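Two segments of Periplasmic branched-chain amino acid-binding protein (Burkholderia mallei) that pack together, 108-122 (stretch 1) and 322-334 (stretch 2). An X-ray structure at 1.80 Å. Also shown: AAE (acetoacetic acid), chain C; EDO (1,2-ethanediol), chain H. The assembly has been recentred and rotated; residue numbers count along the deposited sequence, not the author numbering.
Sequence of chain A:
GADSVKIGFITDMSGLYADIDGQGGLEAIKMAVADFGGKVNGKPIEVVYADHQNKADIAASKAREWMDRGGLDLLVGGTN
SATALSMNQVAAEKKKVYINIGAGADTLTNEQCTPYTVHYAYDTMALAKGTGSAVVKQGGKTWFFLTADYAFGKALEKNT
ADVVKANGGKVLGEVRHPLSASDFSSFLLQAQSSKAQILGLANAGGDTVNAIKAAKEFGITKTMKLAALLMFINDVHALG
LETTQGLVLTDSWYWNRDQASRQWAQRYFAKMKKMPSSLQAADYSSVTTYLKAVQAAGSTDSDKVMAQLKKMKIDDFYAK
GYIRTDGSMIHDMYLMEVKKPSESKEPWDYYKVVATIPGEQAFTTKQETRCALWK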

# COMPACT_ATOMS: atom_id res chain seq x y z
N LEU A 108 2.05 0.92 -11.70
CA LEU A 108 0.64 1.20 -11.88
C LEU A 108 0.34 2.62 -12.37
O LEU A 108 -0.71 2.83 -12.94
CB LEU A 108 -0.11 0.96 -10.56
CG LEU A 108 -0.36 -0.51 -10.25
CD1 LEU A 108 -0.66 -0.63 -8.73
CD2 LEU A 108 -1.54 -1.14 -11.14
N THR A 109 1.25 3.57 -12.13
CA THR A 109 1.07 4.95 -12.57
C THR A 109 2.21 5.41 -13.47
O THR A 109 2.43 6.59 -13.67
CB THR A 109 0.93 5.89 -11.36
OG1 THR A 109 2.09 5.78 -10.55
CG2 THR A 109 -0.36 5.51 -10.53
N ASN A 110 2.93 4.44 -14.02
CA ASN A 110 4.12 4.70 -14.80
C ASN A 110 4.05 3.85 -16.07
O ASN A 110 3.20 4.14 -16.91
CB ASN A 110 5.36 4.49 -13.94
CG ASN A 110 5.68 5.72 -13.12
OD1 ASN A 110 6.13 6.76 -13.68
ND2 ASN A 110 5.41 5.65 -11.82
N GLU A 111 4.86 2.80 -16.17
CA GLU A 111 4.88 1.99 -17.40
C GLU A 111 3.51 1.41 -17.75
O GLU A 111 3.24 1.17 -18.93
CB GLU A 111 5.91 0.86 -17.30
CG GLU A 111 7.36 1.31 -17.30
CD GLU A 111 7.88 1.74 -15.94
OE1 GLU A 111 7.12 1.69 -14.93
OE2 GLU A 111 9.09 2.09 -15.88
N GLN A 112 2.68 1.13 -16.75
CA GLN A 112 1.36 0.54 -16.96
C GLN A 112 0.22 1.46 -16.53
O GLN A 112 -0.86 0.99 -16.17
CB GLN A 112 1.29 -0.84 -16.30
CG GLN A 112 2.32 -1.78 -16.95
CD GLN A 112 2.35 -3.20 -16.39
OE1 GLN A 112 3.44 -3.76 -16.12
NE2 GLN A 112 1.20 -3.81 -16.25
N CYS A 113 0.43 2.77 -16.66
CA CYS A 113 -0.60 3.72 -16.31
C CYS A 113 -1.77 3.61 -17.30
O CYS A 113 -1.59 3.18 -18.46
CB CYS A 113 -0.05 5.14 -16.26
SG CYS A 113 0.33 5.82 -17.89
N THR A 114 -2.96 3.88 -16.81
CA THR A 114 -4.16 3.81 -17.64
C THR A 114 -5.05 5.00 -17.27
O THR A 114 -4.89 5.57 -16.20
CB THR A 114 -4.96 2.48 -17.49
OG1 THR A 114 -6.05 2.63 -16.59
CG2 THR A 114 -4.08 1.28 -17.01
N PRO A 115 -5.99 5.34 -18.12
CA PRO A 115 -6.96 6.37 -17.84
C PRO A 115 -8.05 5.97 -16.86
O PRO A 115 -8.84 6.83 -16.51
CB PRO A 115 -7.61 6.63 -19.20
CG PRO A 115 -6.82 5.90 -20.18
CD PRO A 115 -6.22 4.75 -19.45
N TYR A 116 -8.06 4.70 -16.43
CA TYR A 116 -9.08 4.18 -15.54
C TYR A 116 -8.55 3.73 -14.18
O TYR A 116 -9.31 3.10 -13.42
CB TYR A 116 -9.79 3.00 -16.24
CG TYR A 116 -10.48 3.47 -17.51
CD1 TYR A 116 -11.71 4.11 -17.45
CD2 TYR A 116 -9.85 3.39 -18.73
CE1 TYR A 116 -12.32 4.61 -18.59
CE2 TYR A 116 -10.46 3.88 -19.88
CZ TYR A 116 -11.68 4.49 -19.79
OH TYR A 116 -12.28 4.98 -20.94
N THR A 117 -7.29 4.07 -13.86
CA THR A 117 -6.61 3.56 -12.68
C THR A 117 -6.37 4.67 -11.67
O THR A 117 -5.94 5.76 -12.04
CB THR A 117 -5.29 2.96 -13.08
OG1 THR A 117 -5.54 1.91 -14.04
CG2 THR A 117 -4.50 2.42 -11.83
N VAL A 118 -6.66 4.40 -10.41
CA VAL A 118 -6.29 5.27 -9.33
C VAL A 118 -5.42 4.46 -8.37
O VAL A 118 -5.81 3.36 -7.98
CB VAL A 118 -7.53 5.79 -8.59
CG1 VAL A 118 -7.13 6.66 -7.38
CG2 VAL A 118 -8.40 6.57 -9.57
N HIS A 119 -4.27 5.03 -7.98
CA HIS A 119 -3.39 4.39 -7.00
C HIS A 119 -3.49 5.23 -5.74
O HIS A 119 -3.00 6.35 -5.67
CB HIS A 119 -1.95 4.25 -7.53
CG HIS A 119 -1.16 3.15 -6.86
ND1 HIS A 119 0.18 2.96 -7.11
CD2 HIS A 119 -1.53 2.16 -6.03
CE1 HIS A 119 0.62 1.93 -6.40
NE2 HIS A 119 -0.40 1.42 -5.73
N TYR A 120 -4.19 4.68 -4.74
CA TYR A 120 -4.80 5.51 -3.73
C TYR A 120 -3.98 5.80 -2.47
O TYR A 120 -4.05 6.92 -1.94
CB TYR A 120 -6.16 4.96 -3.31
CG TYR A 120 -7.08 5.96 -2.62
CD1 TYR A 120 -7.94 6.77 -3.36
CD2 TYR A 120 -7.17 6.01 -1.21
CE1 TYR A 120 -8.83 7.64 -2.72
CE2 TYR A 120 -8.04 6.91 -0.57
CZ TYR A 120 -8.89 7.70 -1.34
OH TYR A 120 -9.75 8.60 -0.75
N ALA A 121 -3.26 4.79 -1.97
CA ALA A 121 -2.69 4.86 -0.60
C ALA A 121 -1.20 5.15 -0.49
O ALA A 121 -0.78 5.97 0.35
CB ALA A 121 -3.04 3.60 0.18
N TYR A 122 -0.40 4.46 -1.28
CA TYR A 122 1.06 4.56 -1.23
C TYR A 122 1.61 3.95 -2.51
O TYR A 122 0.89 3.27 -3.21
CB TYR A 122 1.67 3.84 -0.03
CG TYR A 122 1.66 2.35 -0.15
CD1 TYR A 122 0.46 1.64 -0.10
CD2 TYR A 122 2.81 1.65 -0.49
CE1 TYR A 122 0.43 0.24 -0.28
CE2 TYR A 122 2.80 0.25 -0.62
CZ TYR A 122 1.62 -0.44 -0.55
OH TYR A 122 1.62 -1.81 -0.72
N TYR A 322 -5.83 14.79 -3.88
CA TYR A 322 -6.52 14.82 -5.16
C TYR A 322 -5.90 13.73 -6.02
O TYR A 322 -4.85 13.15 -5.67
CB TYR A 322 -6.37 16.21 -5.81
CG TYR A 322 -4.93 16.58 -6.08
CD1 TYR A 322 -4.12 17.13 -5.09
CD2 TYR A 322 -4.38 16.37 -7.35
CE1 TYR A 322 -2.80 17.48 -5.38
CE2 TYR A 322 -3.09 16.69 -7.60
CZ TYR A 322 -2.30 17.23 -6.64
OH TYR A 322 -1.01 17.54 -6.98
N ILE A 323 -6.56 13.43 -7.13
CA ILE A 323 -6.11 12.36 -8.01
C ILE A 323 -5.64 13.02 -9.28
O ILE A 323 -6.41 13.70 -9.98
CB ILE A 323 -7.22 11.33 -8.27
CG1 ILE A 323 -7.63 10.62 -6.98
CG2 ILE A 323 -6.77 10.30 -9.38
CD1 ILE A 323 -9.07 9.87 -7.10
N ARG A 324 -4.38 12.81 -9.60
CA ARG A 324 -3.76 13.53 -10.73
C ARG A 324 -3.74 12.69 -12.01
O ARG A 324 -4.21 11.55 -12.03
CB ARG A 324 -2.37 14.01 -10.36
CG ARG A 324 -1.36 12.94 -10.20
CD ARG A 324 0.04 13.57 -9.93
NE ARG A 324 1.02 12.51 -9.93
CZ ARG A 324 2.27 12.60 -9.51
NH1 ARG A 324 2.74 13.74 -9.02
NH2 ARG A 324 3.04 11.53 -9.58
N THR A 325 -3.20 13.27 -13.07
CA THR A 325 -3.27 12.68 -14.39
C THR A 325 -2.83 11.21 -14.46
O THR A 325 -3.50 10.39 -15.07
CB THR A 325 -2.47 13.55 -15.42
OG1 THR A 325 -3.04 14.86 -15.43
CG2 THR A 325 -2.55 12.96 -16.82
N ASP A 326 -1.71 10.90 -13.83
CA ASP A 326 -1.13 9.53 -13.90
C ASP A 326 -1.89 8.51 -13.06
O ASP A 326 -1.55 7.32 -13.08
CB ASP A 326 0.37 9.51 -13.55
CG ASP A 326 0.70 9.88 -12.09
OD1 ASP A 326 -0.19 10.18 -11.28
OD2 ASP A 326 1.92 9.88 -11.76
N GLY A 327 -2.88 9.00 -12.31
CA GLY A 327 -3.70 8.15 -11.46
C GLY A 327 -3.33 8.15 -9.98
O GLY A 327 -4.05 7.58 -9.18
N SER A 328 -2.20 8.73 -9.60
CA SER A 328 -1.84 8.75 -8.20
C SER A 328 -2.74 9.70 -7.41
O SER A 328 -2.95 10.83 -7.82
CB SER A 328 -0.39 9.20 -8.00
OG SER A 328 0.47 8.17 -8.42
N MSE A 329 -3.21 9.23 -6.27
CA MSE A 329 -3.82 10.12 -5.27
C MSE A 329 -2.70 10.76 -4.47
O MSE A 329 -1.99 10.07 -3.74
CB MSE A 329 -4.80 9.34 -4.35
CG MSE A 329 -5.89 10.25 -3.72
SE MSE A 329 -5.20 11.19 -2.20
CE MSE A 329 -5.57 9.83 -0.85
N ILE A 330 -2.53 12.08 -4.65
CA ILE A 330 -1.48 12.84 -4.00
C ILE A 330 -1.92 13.30 -2.61
O ILE A 330 -2.93 14.00 -2.45
CB ILE A 330 -1.06 14.05 -4.90
CG1 ILE A 330 -0.67 13.57 -6.31
CG2 ILE A 330 0.10 14.80 -4.24
CD1 ILE A 330 0.52 12.61 -6.34
N HIS A 331 -1.19 12.84 -1.61
CA HIS A 331 -1.43 13.13 -0.21
C HIS A 331 -0.11 13.02 0.55
O HIS A 331 0.81 12.27 0.16
CB HIS A 331 -2.52 12.20 0.37
CG HIS A 331 -2.23 10.72 0.24
ND1 HIS A 331 -2.06 10.09 -0.98
CD2 HIS A 331 -2.10 9.75 1.18
CE1 HIS A 331 -1.78 8.81 -0.78
NE2 HIS A 331 -1.84 8.57 0.51
N ASP A 332 -0.03 13.76 1.65
CA ASP A 332 1.17 13.75 2.49
C ASP A 332 1.46 12.33 2.98
O ASP A 332 0.55 11.55 3.27
CB ASP A 332 0.99 14.62 3.72
CG ASP A 332 0.92 16.12 3.42
OD1 ASP A 332 1.15 16.57 2.27
OD2 ASP A 332 0.62 16.84 4.41
N MSE A 333 2.74 12.02 3.09
CA MSE A 333 3.21 10.77 3.65
C MSE A 333 3.95 11.10 4.96
O MSE A 333 4.31 12.27 5.21
CB MSE A 333 4.13 10.07 2.64
CG MSE A 333 3.46 9.69 1.34
SE MSE A 333 2.05 8.29 1.51
CE MSE A 333 3.16 6.84 1.76
N TYR A 334 4.17 10.08 5.80
CA TYR A 334 4.78 10.26 7.13
C TYR A 334 5.99 9.37 7.28
O TYR A 334 5.90 8.15 7.08
CB TYR A 334 3.75 9.95 8.24
CG TYR A 334 2.53 10.82 8.05
CD1 TYR A 334 2.56 12.16 8.41
CD2 TYR A 334 1.40 10.34 7.38
CE1 TYR A 334 1.51 12.99 8.18
CE2 TYR A 334 0.33 11.17 7.13
CZ TYR A 334 0.39 12.49 7.53
OH TYR A 334 -0.66 13.33 7.27
O1 AAE C . 2.44 -4.47 -3.64
C2 AAE C . 2.64 -5.48 -2.94
O3 AAE C . 2.75 -6.63 -3.43
C4 AAE C . 2.83 -5.29 -1.45
C5 AAE C . 1.53 -5.44 -0.71
O8 AAE C . 0.43 -5.46 -1.32
C9 AAE C . 1.63 -5.39 0.79
C1 EDO H . -1.57 16.65 -1.13
O1 EDO H . -0.28 16.66 -0.51
C2 EDO H . -2.05 18.06 -1.42
O2 EDO H . -3.35 18.28 -0.87
O HOH W 1 -2.64 4.88 -13.88
O HOH W 2 4.12 8.96 -12.93
O HOH W 3 2.67 8.25 -9.86
O HOH W 4 -3.86 8.53 -17.00
O HOH W 5 -1.04 7.41 -3.93

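Stretch 2 meets stretch 1 along a short seam of backbone pairing flanked by side-chain and water contacts. The two stretches bury 609 Å² between them, both sides summed. At the start, the I323 CA-to-CB bond points toward stretch 1 and CD1 sits 3.8 Å from V118 CG1, an apolar contact between two branched side chains. R324 opens a type I turn that ends at G327, and its guanidinium forms a salt bridge with D326 (NE to OD1, 3.0 Å). The D326 carboxylate also accepts a hydrogen bond from the backbone of S328 (N to OD1, 3.0 Å), so one acidic side chain braces the turn from within. Its carbonyl faces T109, with D326 O 3.3 Å from T109 CB.

The backbones come closest at G327, whose CA lies 4.4 Å from V118 CA. A CB here would lie 2.5 Å from T117 O, and the positive phi of 100° independently favours glycine. G327 O accepts a hydrogen bond from H119 N (2.8 Å), while M329 N donates to H119 O (2.9 Å) in an almost linear arrangement; these two bonds flank S328, which forms a single beta bridge with H119. The S328 CA-to-CB bond points away, yet its OG lies 3.5 Å from T109 CG2. Water 3 lies 2.6 Å from each of S328 OG, T109 OG1 and D326 OD2, linking the three polar groups.

The CA-to-CB bond of selenomethionine M329 points toward stretch 1, and its flexible end lies over one face of the Y120 ring, with CE 4.0 Å from the ring centroid. Water 5 donates to both H119 O and M329 O (2.8 Å each). H331 uses both ring nitrogens: ND1 donates to M329 O (2.8 Å) within its own stretch, and NE2 donates to A121 O (2.8 Å) across the contact. Finally, selenomethionine M333 brings CE within 3.8 Å of Y122 CB, an apolar contact.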